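Local structure of putative sortase (Streptococcus pneumoniae, 2W1J) at residues A[16-19]-A[20-23]; A[56-59]-A[60-63]; A[122-125]-A[126-129]; A[153-156]-A[157-161]; A[164-167]-A[168-171]. The protein probably acts as a class C sortase, a transpeptidase that joins pilin subunits into the pilus fibre on the pneumococcal surface. One frame throughout, in Å; residues are numbered along the deposited sequence.

In the fold
Along the chain the five contacts come in series. Interactions 1 and 2 belong to the N-terminal part, at the start of helix 18-33 and in the loop leading to strand 65-71; their centres lie about 13 Å apart, touching where Leu-16 CD2 meets Ile-62 CD1 at 3.7 Å. Interaction 4 ends strand 144-155 and interaction 5 starts strand 170-178, at the two ends of one loop and about 17 Å apart between centres. Interaction 3 lies about 18 Å from interaction 4. The centres of interactions 1 and 4 are 38 Å apart; 1 and 2 join the N-terminal helices to the loop before the sortase beta-barrel, while 3 to 5 shape connections at its strand ends.

Interaction 1: A[16-19]-A[20-23]; sequences LDEA and DIDE
Leu-16 and Asp-20 cross obliquely, the CD1 methyl of Leu-16 resting 3.1 Å from Asp-20 OD2, a close carbon-to-oxygen approach. With CG of Asp-20 anti to its own backbone N (chi1 -179°), the carboxylate is swung back toward the residues before the helix; its other oxygen, OD1, forms a salt bridge with Arg-24 one turn on. The CB of Leu-16 also packs on Ile-21, 3.9 Å from CG1. The arrangement is the N-terminus of helix 18-33, with Asp-17 as N-cap: its OD2 accepts from Ala-19 N at 2.9 Å, on the anti side of the carboxylate and 22° out of its plane. A capping box would have the side chain of Asp-20 bonded directly to Asp-17 N; here water 1 stands between them, accepting from Asp-17 N and donating to Asp-20 OD2 at 2.9 Å. Glu-18, at the surface, and the buried Ile-21 lie side by side, pointing the same way, and Glu-18 bends at chi2 so that OE1 comes to 4.0 Å from Ile-21 CD1. That OE1 and Asp-22 OD1 stand 4.9 Å apart, like charges whose repulsion is probably eased by water 2, which donates to both.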
loop_
_atom_site.group_PDB
_atom_site.type_symbol
_atom_site.label_atom_id
_atom_site.label_comp_id
_atom_site.label_asym_id
_atom_site.label_seq_id
_atom_site.Cartn_x
_atom_site.Cartn_y
_atom_site.Cartn_z
ATOM N N LEU A 16 -20.920 6.273 -3.132
ATOM C CA LEU A 16 -21.149 4.860 -3.433
ATOM C C LEU A 16 -22.329 4.338 -2.624
ATOM O O LEU A 16 -22.448 4.626 -1.435
ATOM C CB LEU A 16 -19.903 4.014 -3.144
ATOM C CG LEU A 16 -18.818 3.951 -4.231
ATOM C CD1 LEU A 16 -19.258 3.107 -5.416
ATOM C CD2 LEU A 16 -18.415 5.332 -4.701
ATOM N N ASP A 17 -23.204 3.581 -3.274
ATOM C CA ASP A 17 -24.292 2.926 -2.558
ATOM C C ASP A 17 -23.725 1.847 -1.650
ATOM O O ASP A 17 -22.834 1.100 -2.050
ATOM C CB ASP A 17 -25.280 2.287 -3.530
ATOM C CG ASP A 17 -26.580 1.887 -2.847
ATOM O OD1 ASP A 17 -27.522 2.699 -2.869
ATOM O OD2 ASP A 17 -26.664 0.785 -2.262
ATOM N N GLU A 18 -24.258 1.746 -0.435
ATOM C CA GLU A 18 -23.755 0.759 0.509
ATOM C C GLU A 18 -23.830 -0.665 -0.050
ATOM O O GLU A 18 -22.960 -1.479 0.221
ATOM C CB GLU A 18 -24.466 0.866 1.864
ATOM C CG GLU A 18 -24.068 2.100 2.665
ATOM C CD GLU A 18 -22.602 2.115 3.067
ATOM O OE1 GLU A 18 -22.003 1.035 3.261
ATOM O OE2 GLU A 18 -22.053 3.223 3.217
ATOM N N ALA A 19 -24.859 -0.973 -0.834
ATOM C CA ALA A 19 -24.976 -2.317 -1.400
ATOM C C ALA A 19 -23.876 -2.604 -2.432
ATOM O O ALA A 19 -23.401 -3.739 -2.568
ATOM C CB ALA A 19 -26.369 -2.530 -1.996
ATOM N N ASP A 20 -23.469 -1.562 -3.155
ATOM C CA ASP A 20 -22.352 -1.632 -4.100
ATOM C C ASP A 20 -21.056 -1.916 -3.332
ATOM O O ASP A 20 -20.270 -2.790 -3.710
ATOM C CB ASP A 20 -22.292 -0.287 -4.849
ATOM C CG ASP A 20 -21.181 -0.202 -5.888
ATOM O OD1 ASP A 20 -20.435 -1.176 -6.113
ATOM O OD2 ASP A 20 -21.067 0.885 -6.504
ATOM N N ILE A 21 -20.840 -1.184 -2.244
ATOM C CA ILE A 21 -19.692 -1.442 -1.378
ATOM C C ILE A 21 -19.717 -2.882 -0.861
ATOM O O ILE A 21 -18.695 -3.567 -0.860
ATOM C CB ILE A 21 -19.635 -0.423 -0.220
ATOM C CG1 ILE A 21 -19.359 0.985 -0.765
ATOM C CG2 ILE A 21 -18.563 -0.815 0.804
ATOM C CD1 ILE A 21 -19.526 2.095 0.259
ATOM N N ASP A 22 -20.889 -3.364 -0.450
ATOM C CA ASP A 22 -20.982 -4.738 0.044
ATOM C C ASP A 22 -20.527 -5.742 -1.024
ATOM O O ASP A 22 -19.818 -6.702 -0.727
ATOM C CB ASP A 22 -22.415 -5.063 0.476
ATOM C CG ASP A 22 -22.904 -4.217 1.644
ATOM O OD1 ASP A 22 -22.079 -3.833 2.502
ATOM O OD2 ASP A 22 -24.135 -3.975 1.707
ATOM N N GLU A 23 -20.971 -5.548 -2.264
ATOM C CA GLU A 23 -20.585 -6.445 -3.359
ATOM C C GLU A 23 -19.075 -6.401 -3.590
ATOM O O GLU A 23 -18.416 -7.435 -3.758
ATOM C CB GLU A 23 -21.321 -6.047 -4.645
ATOM C CG GLU A 23 -22.841 -6.178 -4.579
ATOM C CD GLU A 23 -23.538 -5.758 -5.865
ATOM O OE1 GLU A 23 -22.983 -4.923 -6.611
ATOM O OE2 GLU A 23 -24.649 -6.264 -6.129
HETATM O O HOH W 1 -22.882 3.041 -6.021
HETATM O O HOH W 2 -22.132 -1.673 4.059
#

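Interaction 2: A[56-59]-A[60-63]; sequences YARM and LEIH
Glu-61 lies back over the peptide carbonyl of Ala-57, its CG 3.3 Å from Ala-57 O and its chain extended beyond CG. That course carries the carboxylate to water 3, which donates to Glu-61 OE2 at 2.7 Å and accepts from Ala-57 N at 2.9 Å, so one solvent molecule joins it to the start of the turn. Beside it, Met-59 and Leu-60 run in the same direction. Met-59 has CG between its backbone N and carbonyl carbon (chi1 82°), and further bends at chi2 and chi3 bring SD to 3.9 Å from Leu-60 CG. The 3-10 turn beneath is set by Leu-60 N to Ala-57 O (2.9 Å) and Glu-61 N to Arg-58 O (3.1 Å); in the second the donor stands 66° out of the carbonyl plane. Further out, Met-59 and Leu-60 pack on helix 18-33, Leu-60 against Met-25 and Ala-28, while Arg-24 NH1 of that helix bonds to the carbonyl oxygens of Met-59 and Glu-61. Arg-58 NE and Glu-61 OE1, 5.4 Å apart, are not in contact and any attraction is probably weak; within the contact, water 3 links OE2 to the backbone.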
loop_
_atom_site.group_PDB
_atom_site.type_symbol
_atom_site.label_atom_id
_atom_site.label_comp_id
_atom_site.label_asym_id
_atom_site.label_seq_id
_atom_site.Cartn_x
_atom_site.Cartn_y
_atom_site.Cartn_z
ATOM N N TYR A 56 -6.183 -6.762 -11.117
ATOM C CA TYR A 56 -6.563 -7.672 -10.040
ATOM C C TYR A 56 -7.336 -7.015 -8.897
ATOM O O TYR A 56 -7.959 -7.712 -8.093
ATOM C CB TYR A 56 -5.335 -8.398 -9.492
ATOM C CG TYR A 56 -4.341 -7.483 -8.822
ATOM C CD1 TYR A 56 -4.466 -7.153 -7.480
ATOM C CD2 TYR A 56 -3.289 -6.930 -9.537
ATOM C CE1 TYR A 56 -3.556 -6.314 -6.863
ATOM C CE2 TYR A 56 -2.375 -6.088 -8.932
ATOM C CZ TYR A 56 -2.510 -5.778 -7.591
ATOM O OH TYR A 56 -1.590 -4.935 -7.006
ATOM N N ALA A 57 -7.319 -5.688 -8.843
ATOM C CA ALA A 57 -7.949 -4.956 -7.745
ATOM C C ALA A 57 -9.112 -4.078 -8.194
ATOM O O ALA A 57 -9.508 -3.155 -7.480
ATOM C CB ALA A 57 -6.898 -4.108 -7.010
ATOM N N ARG A 58 -9.686 -4.366 -9.363
ATOM C CA ARG A 58 -10.762 -3.535 -9.903
ATOM C C ARG A 58 -11.923 -3.332 -8.932
ATOM O O ARG A 58 -12.542 -2.268 -8.910
ATOM C CB ARG A 58 -11.261 -4.073 -11.247
ATOM C CG ARG A 58 -10.242 -3.965 -12.377
ATOM C CD ARG A 58 -10.848 -4.397 -13.698
ATOM N NE ARG A 58 -11.763 -3.387 -14.220
ATOM C CZ ARG A 58 -12.581 -3.577 -15.249
ATOM N NH1 ARG A 58 -12.605 -4.747 -15.876
ATOM N NH2 ARG A 58 -13.378 -2.596 -15.653
ATOM N N MET A 59 -12.218 -4.350 -8.130
ATOM C CA MET A 59 -13.344 -4.263 -7.201
ATOM C C MET A 59 -13.173 -3.152 -6.161
ATOM O O MET A 59 -14.158 -2.626 -5.643
ATOM C CB MET A 59 -13.615 -5.613 -6.519
ATOM C CG MET A 59 -12.731 -5.925 -5.316
ATOM S SD MET A 59 -10.999 -6.245 -5.724
ATOM C CE MET A 59 -11.043 -7.957 -6.255
ATOM N N LEU A 60 -11.926 -2.794 -5.865
ATOM C CA LEU A 60 -11.631 -1.779 -4.851
ATOM C C LEU A 60 -11.459 -0.386 -5.451
ATOM O O LEU A 60 -11.299 0.595 -4.719
ATOM C CB LEU A 60 -10.365 -2.159 -4.077
ATOM C CG LEU A 60 -10.530 -3.328 -3.103
ATOM C CD1 LEU A 60 -9.229 -3.576 -2.352
ATOM C CD2 LEU A 60 -11.669 -3.047 -2.113
ATOM N N GLU A 61 -11.517 -0.294 -6.779
ATOM C CA GLU A 61 -11.106 0.931 -7.457
ATOM C C GLU A 61 -12.240 1.890 -7.741
ATOM O O GLU A 61 -13.315 1.476 -8.161
ATOM C CB GLU A 61 -10.395 0.605 -8.766
ATOM C CG GLU A 61 -9.043 -0.033 -8.557
ATOM C CD GLU A 61 -8.390 -0.449 -9.854
ATOM O OE1 GLU A 61 -8.971 -0.199 -10.929
ATOM O OE2 GLU A 61 -7.293 -1.037 -9.790
ATOM N N ILE A 62 -11.979 3.172 -7.500
ATOM C CA ILE A 62 -12.776 4.258 -8.056
ATOM C C ILE A 62 -11.850 5.061 -8.961
ATOM O O ILE A 62 -10.841 5.603 -8.499
ATOM C CB ILE A 62 -13.322 5.206 -6.969
ATOM C CG1 ILE A 62 -14.146 4.439 -5.932
ATOM C CG2 ILE A 62 -14.139 6.321 -7.611
ATOM C CD1 ILE A 62 -14.718 5.326 -4.833
ATOM N N HIS A 63 -12.181 5.118 -10.245
ATOM C CA HIS A 63 -11.311 5.765 -11.216
ATOM C C HIS A 63 -9.865 5.312 -11.043
ATOM O O HIS A 63 -8.950 6.131 -10.953
ATOM C CB HIS A 63 -11.412 7.282 -11.092
ATOM C CG HIS A 63 -12.805 7.804 -11.251
ATOM N ND1 HIS A 63 -13.291 8.869 -10.524
ATOM C CD2 HIS A 63 -13.822 7.400 -12.050
ATOM C CE1 HIS A 63 -14.544 9.102 -10.870
ATOM N NE2 HIS A 63 -14.891 8.224 -11.794
HETATM O O HOH W 3 -6.715 -3.488 -10.624
#

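Interaction 3: A[122-125]-A[126-129]; sequences KMFT and DLTK
A type II' beta turn running into a 3-10 segment, on the connection between strands 108-113 and 135-139 of the sortase barrel, brings Phe-124 under the side chain of Leu-127. The CH-pi geometry is clear: Leu-127 CD1 sits 4.2 Å from the Phe-124 ring centroid and 19° off the ring normal, over the face but displaced toward the rim. The second methyl, CD2, meets ring atom CD2 of Phe-124 at 3.8 Å, so both branches of the leucine take part. Its chi1 of -130° lies away from the usual staggered values, a rotation that goes with both methyls facing the ring. The side chains run alongside each other, pointing the same way, and both pack into the barrel on Leu-174 and Thr-176 of strand 170-178; Leu-127 also touches Leu-187 and Val-189 of strand 185-194.

Behind this apolar pair the backbone closes on itself. Leu-127 N donates to Phe-124 O at 3.0 Å, from 55° above the carbonyl plane. One step earlier, Lys-122 O is gripped twice by Thr-125, by its N at 2.8 Å and by OG1 also at 2.8 Å, the hydroxyl lying in the carbonyl plane on a lone pair. The same OG1 is bonded to Gly-117 N, which ties the turn to an earlier part of the same connection. Water 4 bridges the turn to the 3-10 segment, donating to Met-123 O at 2.8 Å and accepting from Asp-126 N at 2.8 Å.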
loop_
_atom_site.group_PDB
_atom_site.type_symbol
_atom_site.label_atom_id
_atom_site.label_comp_id
_atom_site.label_asym_id
_atom_site.label_seq_id
_atom_site.Cartn_x
_atom_site.Cartn_y
_atom_site.Cartn_z
ATOM N N LYS A 122 7.651 14.256 -3.441
ATOM C CA LYS A 122 8.326 13.648 -2.306
ATOM C C LYS A 122 7.976 12.171 -2.106
ATOM O O LYS A 122 8.811 11.411 -1.626
ATOM C CB LYS A 122 8.116 14.459 -1.022
ATOM C CG LYS A 122 6.683 14.537 -0.560
ATOM C CD LYS A 122 6.525 15.487 0.621
ATOM C CE LYS A 122 5.213 15.226 1.335
ATOM N NZ LYS A 122 5.019 16.163 2.475
ATOM N N MET A 123 6.776 11.760 -2.519
ATOM C CA MET A 123 6.355 10.362 -2.367
ATOM C C MET A 123 6.711 9.843 -0.969
ATOM O O MET A 123 6.251 10.417 0.017
ATOM C CB MET A 123 6.922 9.483 -3.491
ATOM C CG MET A 123 6.529 9.935 -4.910
ATOM S SD MET A 123 4.744 10.040 -5.140
ATOM C CE MET A 123 4.681 10.211 -6.923
ATOM N N PHE A 124 7.528 8.791 -0.880
ATOM C CA PHE A 124 7.898 8.194 0.420
ATOM C C PHE A 124 9.301 8.625 0.902
ATOM O O PHE A 124 9.916 7.970 1.743
ATOM C CB PHE A 124 7.837 6.660 0.371
ATOM C CG PHE A 124 6.460 6.058 0.595
ATOM C CD1 PHE A 124 5.331 6.820 0.884
ATOM C CD2 PHE A 124 6.322 4.678 0.527
ATOM C CE1 PHE A 124 4.093 6.199 1.083
ATOM C CE2 PHE A 124 5.105 4.054 0.727
ATOM C CZ PHE A 124 3.985 4.805 1.013
ATOM N N THR A 125 9.819 9.733 0.381
ATOM C CA THR A 125 11.160 10.174 0.772
ATOM C C THR A 125 11.335 10.272 2.286
ATOM O O THR A 125 12.397 9.920 2.817
ATOM C CB THR A 125 11.516 11.518 0.121
ATOM O OG1 THR A 125 11.616 11.319 -1.288
ATOM C CG2 THR A 125 12.852 12.056 0.657
ATOM N N ASP A 126 10.315 10.771 2.980
ATOM C CA ASP A 126 10.433 10.984 4.422
ATOM C C ASP A 126 10.093 9.748 5.266
ATOM O O ASP A 126 9.969 9.836 6.486
ATOM C CB ASP A 126 9.592 12.185 4.868
ATOM C CG ASP A 126 10.202 13.518 4.458
ATOM O OD1 ASP A 126 11.437 13.601 4.242
ATOM O OD2 ASP A 126 9.433 14.493 4.349
ATOM N N LEU A 127 9.972 8.587 4.629
ATOM C CA LEU A 127 9.733 7.360 5.391
ATOM C C LEU A 127 10.830 7.119 6.424
ATOM O O LEU A 127 10.574 6.516 7.470
ATOM C CB LEU A 127 9.639 6.154 4.458
ATOM C CG LEU A 127 8.432 5.238 4.630
ATOM C CD1 LEU A 127 7.085 5.968 4.567
ATOM C CD2 LEU A 127 8.480 4.109 3.603
ATOM N N THR A 128 12.041 7.605 6.147
ATOM C CA THR A 128 13.156 7.438 7.079
ATOM C C THR A 128 12.948 8.201 8.384
ATOM O O THR A 128 13.675 7.969 9.356
ATOM C CB THR A 128 14.495 7.909 6.473
ATOM O OG1 THR A 128 14.351 9.254 5.995
ATOM C CG2 THR A 128 14.912 6.989 5.327
ATOM N N LYS A 129 12.010 9.141 8.393
ATOM C CA LYS A 129 11.707 9.904 9.599
ATOM C C LYS A 129 10.761 9.163 10.538
ATOM O O LYS A 129 10.623 9.539 11.702
ATOM C CB LYS A 129 11.086 11.263 9.260
ATOM C CG LYS A 129 12.030 12.210 8.532
ATOM C CD LYS A 129 11.391 13.561 8.206
ATOM C CE LYS A 129 11.058 14.362 9.450
ATOM N NZ LYS A 129 10.496 15.698 9.083
HETATM O O HOH W 4 7.732 11.560 2.093
#

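Interaction 4: A[153-156]-A[157-161]; sequences KVIE and PTNFD
Ile-155 and Glu-156 both carry their first side-chain branch between the backbone N and the carbonyl carbon (chi1 60° in each), whereas Asn-159 holds CG anti to its N (chi1 172°). In Ile-155 the anti second torsion then extends CD1 from CG1 to Asn-159 O at 3.2 Å; the other branch, CG2, stays 4.2 Å from Asn-159 ND2, the two side chains crossing at about a right angle. Glu-156 meets the same asparagine nearer its backbone, CG lying 3.9 Å from Asn-159 CB, with carboxylate and amide planes 86° apart, close to perpendicular.

These residues form the exit of strand 144-155, where the chain leaves the sortase barrel through a type I beta turn from Glu-156 to Asn-159, with Pro-157 at its second position. Asn-159 N closes it on Glu-156 O at 3.2 Å. An Asx turn follows at once: Asn-159 OD1 accepts from Asp-161 N at 3.1 Å, the donor standing above the amide plane. This bond fixes the amide's rotation and leaves ND2 directed to water 5, which accepts from it at 3.0 Å and makes a weak bond to Lys-153 NZ, itself salt-bridged to Asp-162. Toward the barrel, Ile-155 packs on Leu-188 and Arg-186 of strand 185-194. Pro-157 touches Arg-186 as well as Asp-42, in the Asp-Pro-Trp sequence that probably corresponds to the lid of class C sortases. On the solvent side water 6 lies 2.8 Å from Thr-158 OG1 and donates weakly to Glu-156 OE2.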
loop_
_atom_site.group_PDB
_atom_site.type_symbol
_atom_site.label_atom_id
_atom_site.label_comp_id
_atom_site.label_asym_id
_atom_site.label_seq_id
_atom_site.Cartn_x
_atom_site.Cartn_y
_atom_site.Cartn_z
ATOM N N LYS A 153 12.972 -1.896 8.998
ATOM C CA LYS A 153 14.164 -2.653 8.683
ATOM C C LYS A 153 14.641 -2.409 7.269
ATOM O O LYS A 153 13.894 -1.928 6.411
ATOM C CB LYS A 153 14.001 -4.137 8.982
ATOM C CG LYS A 153 13.112 -4.868 8.022
ATOM C CD LYS A 153 12.899 -6.332 8.480
ATOM C CE LYS A 153 14.158 -7.160 8.372
ATOM N NZ LYS A 153 13.982 -8.554 8.881
ATOM N N VAL A 154 15.906 -2.736 7.054
ATOM C CA VAL A 154 16.529 -2.608 5.746
ATOM C C VAL A 154 16.818 -4.004 5.186
ATOM O O VAL A 154 17.328 -4.873 5.901
ATOM C CB VAL A 154 17.816 -1.768 5.829
ATOM C CG1 VAL A 154 18.508 -1.695 4.475
ATOM C CG2 VAL A 154 17.492 -0.374 6.351
ATOM N N ILE A 155 16.458 -4.223 3.923
ATOM C CA ILE A 155 16.658 -5.520 3.272
ATOM C C ILE A 155 17.344 -5.334 1.922
ATOM O O ILE A 155 17.362 -4.230 1.354
ATOM C CB ILE A 155 15.296 -6.241 3.003
ATOM C CG1 ILE A 155 14.410 -5.399 2.085
ATOM C CG2 ILE A 155 14.574 -6.574 4.305
ATOM C CD1 ILE A 155 13.229 -6.151 1.449
ATOM N N GLU A 156 17.877 -6.421 1.383
ATOM C CA GLU A 156 18.280 -6.395 -0.019
ATOM C C GLU A 156 17.035 -6.556 -0.897
ATOM O O GLU A 156 16.023 -7.119 -0.462
ATOM C CB GLU A 156 19.320 -7.467 -0.327
ATOM C CG GLU A 156 18.811 -8.849 -0.042
ATOM C CD GLU A 156 19.842 -9.926 -0.259
ATOM O OE1 GLU A 156 21.048 -9.665 -0.041
ATOM O OE2 GLU A 156 19.428 -11.041 -0.635
ATOM N N PRO A 157 17.104 -6.055 -2.137
ATOM C CA PRO A 157 15.899 -5.899 -2.945
ATOM C C PRO A 157 15.103 -7.162 -3.272
ATOM O O PRO A 157 13.906 -7.069 -3.520
ATOM C CB PRO A 157 16.422 -5.236 -4.220
ATOM C CG PRO A 157 17.576 -4.414 -3.733
ATOM C CD PRO A 157 18.237 -5.297 -2.698
ATOM N N THR A 158 15.742 -8.324 -3.300
ATOM C CA THR A 158 15.014 -9.533 -3.698
ATOM C C THR A 158 14.668 -10.459 -2.538
ATOM O O THR A 158 14.225 -11.593 -2.747
ATOM C CB THR A 158 15.772 -10.328 -4.771
ATOM O OG1 THR A 158 17.107 -10.585 -4.321
ATOM C CG2 THR A 158 15.810 -9.544 -6.071
ATOM N N ASN A 159 14.886 -9.981 -1.319
ATOM C CA ASN A 159 14.474 -10.718 -0.133
ATOM C C ASN A 159 13.054 -10.312 0.237
ATOM O O ASN A 159 12.827 -9.199 0.704
ATOM C CB ASN A 159 15.419 -10.410 1.030
ATOM C CG ASN A 159 14.936 -11.000 2.343
ATOM O OD1 ASN A 159 14.046 -11.854 2.364
ATOM N ND2 ASN A 159 15.516 -10.541 3.446
ATOM N N PHE A 160 12.095 -11.203 0.000
ATOM C CA PHE A 160 10.686 -10.890 0.227
ATOM C C PHE A 160 10.126 -11.495 1.512
ATOM O O PHE A 160 8.922 -11.389 1.773
ATOM C CB PHE A 160 9.846 -11.361 -0.965
ATOM C CG PHE A 160 10.331 -10.841 -2.291
ATOM C CD1 PHE A 160 10.730 -9.522 -2.424
ATOM C CD2 PHE A 160 10.388 -11.668 -3.400
ATOM C CE1 PHE A 160 11.176 -9.035 -3.642
ATOM C CE2 PHE A 160 10.826 -11.187 -4.623
ATOM C CZ PHE A 160 11.225 -9.866 -4.740
ATOM N N ASP A 161 10.981 -12.115 2.321
ATOM C CA ASP A 161 10.513 -12.849 3.501
ATOM C C ASP A 161 9.658 -11.968 4.419
ATOM O O ASP A 161 8.662 -12.421 4.990
ATOM C CB ASP A 161 11.703 -13.385 4.306
ATOM C CG ASP A 161 12.449 -14.510 3.603
ATOM O OD1 ASP A 161 11.967 -14.998 2.560
ATOM O OD2 ASP A 161 13.528 -14.900 4.104
HETATM O O HOH W 5 14.812 -10.721 6.408
HETATM O O HOH W 6 17.866 -12.869 -2.905
#

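Interaction 5: A[164-167]-A[168-171]; sequences LIVP and GHDY
Val-166 does the packing here, wedged against both His-169 and Tyr-171, while Pro-167 and Gly-168 form the exposed crest of the turn. On the tight side the two methyls divide the work. CG1, anti to the backbone N (chi1 -177°), meets His-169 CD2 at 3.5 Å, obliquely to the imidazole. CG2 comes to the edge of the phenol ring, 3.8 Å from Tyr-171 CE2 and near its plane. His-169 and Tyr-171 also lie against each other: His-169 CB is 3.3 Å above one face of the tyrosine ring, toward its rim, and Tyr-171 OH stands 3.2 Å above the imidazole plane, again off centre.

The loose side is a type II beta turn from Val-166 to His-169, leading into strand 170-178 of the sortase barrel. Its one bond across the contact, His-169 N to Val-166 O, is 3.2 Å long with an N-H...O angle of 143°, so it is somewhat bent. Gly-168 takes a positive phi of 89°, a backbone conformation suited to glycine. Tyr-171 has a cation-pi partner in Arg-190, and its backbone pairs with Thr-108 and Ala-110 of strand 108-113. Carbon contacts thus dominate the buried end; the turn itself rests on one bent backbone bond, with Pro-167 and Gly-168 at its two corner positions, and Gly-168 N is satisfied by Ser-107 OG.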
loop_
_atom_site.group_PDB
_atom_site.type_symbol
_atom_site.label_atom_id
_atom_site.label_comp_id
_atom_site.label_asym_id
_atom_site.label_seq_id
_atom_site.Cartn_x
_atom_site.Cartn_y
_atom_site.Cartn_z
ATOM N N LEU A 164 5.655 -11.123 3.445
ATOM C CA LEU A 164 4.645 -12.169 3.331
ATOM C C LEU A 164 3.698 -12.158 4.525
ATOM O O LEU A 164 3.991 -11.574 5.568
ATOM C CB LEU A 164 5.327 -13.532 3.214
ATOM C CG LEU A 164 6.242 -13.682 1.998
ATOM C CD1 LEU A 164 6.877 -15.067 2.005
ATOM C CD2 LEU A 164 5.485 -13.434 0.694
ATOM N N ILE A 165 2.560 -12.825 4.383
ATOM C CA ILE A 165 1.598 -12.911 5.475
ATOM C C ILE A 165 2.228 -13.582 6.685
ATOM O O ILE A 165 2.914 -14.599 6.552
ATOM C CB ILE A 165 0.327 -13.682 5.034
ATOM C CG1 ILE A 165 -0.469 -12.831 4.041
ATOM C CG2 ILE A 165 -0.526 -14.070 6.225
ATOM C CD1 ILE A 165 -1.546 -13.611 3.312
ATOM N N VAL A 166 1.990 -13.004 7.860
ATOM C CA VAL A 166 2.323 -13.656 9.117
ATOM C C VAL A 166 1.006 -14.086 9.754
ATOM O O VAL A 166 0.186 -13.250 10.110
ATOM C CB VAL A 166 3.070 -12.691 10.069
ATOM C CG1 VAL A 166 3.477 -13.417 11.346
ATOM C CG2 VAL A 166 4.285 -12.077 9.369
ATOM N N PRO A 167 0.770 -15.404 9.859
ATOM C CA PRO A 167 -0.488 -15.846 10.470
ATOM C C PRO A 167 -0.723 -15.214 11.849
ATOM O O PRO A 167 0.195 -15.145 12.665
ATOM C CB PRO A 167 -0.291 -17.362 10.609
ATOM C CG PRO A 167 0.686 -17.702 9.535
ATOM C CD PRO A 167 1.622 -16.532 9.442
ATOM N N GLY A 168 -1.945 -14.752 12.104
ATOM C CA GLY A 168 -2.286 -14.160 13.399
ATOM C C GLY A 168 -2.042 -12.665 13.526
ATOM O O GLY A 168 -2.255 -12.087 14.599
ATOM N N HIS A 169 -1.608 -12.032 12.432
ATOM C CA HIS A 169 -1.344 -10.595 12.408
ATOM C C HIS A 169 -2.026 -9.914 11.222
ATOM O O HIS A 169 -2.280 -10.526 10.182
ATOM C CB HIS A 169 0.167 -10.333 12.396
ATOM C CG HIS A 169 0.884 -10.866 13.605
ATOM N ND1 HIS A 169 1.135 -10.094 14.720
ATOM C CD2 HIS A 169 1.399 -12.091 13.872
ATOM C CE1 HIS A 169 1.763 -10.824 15.627
ATOM N NE2 HIS A 169 1.943 -12.036 15.133
ATOM N N ASP A 170 -2.293 -8.623 11.403
ATOM C CA ASP A 170 -2.871 -7.750 10.382
ATOM C C ASP A 170 -1.849 -6.628 10.189
ATOM O O ASP A 170 -1.763 -5.713 11.013
ATOM C CB ASP A 170 -4.212 -7.207 10.918
ATOM C CG ASP A 170 -4.935 -6.268 9.955
ATOM O OD1 ASP A 170 -4.319 -5.747 8.994
ATOM O OD2 ASP A 170 -6.153 -6.020 10.192
ATOM N N TYR A 171 -1.051 -6.739 9.127
ATOM C CA TYR A 171 0.091 -5.851 8.880
ATOM C C TYR A 171 -0.061 -5.085 7.572
ATOM O O TYR A 171 -0.612 -5.594 6.592
ATOM C CB TYR A 171 1.373 -6.680 8.763
ATOM C CG TYR A 171 1.967 -7.229 10.038
ATOM C CD1 TYR A 171 2.179 -6.422 11.152
ATOM C CD2 TYR A 171 2.424 -8.553 10.092
ATOM C CE1 TYR A 171 2.790 -6.935 12.306
ATOM C CE2 TYR A 171 3.034 -9.066 11.229
ATOM C CZ TYR A 171 3.218 -8.250 12.329
ATOM O OH TYR A 171 3.827 -8.765 13.458
#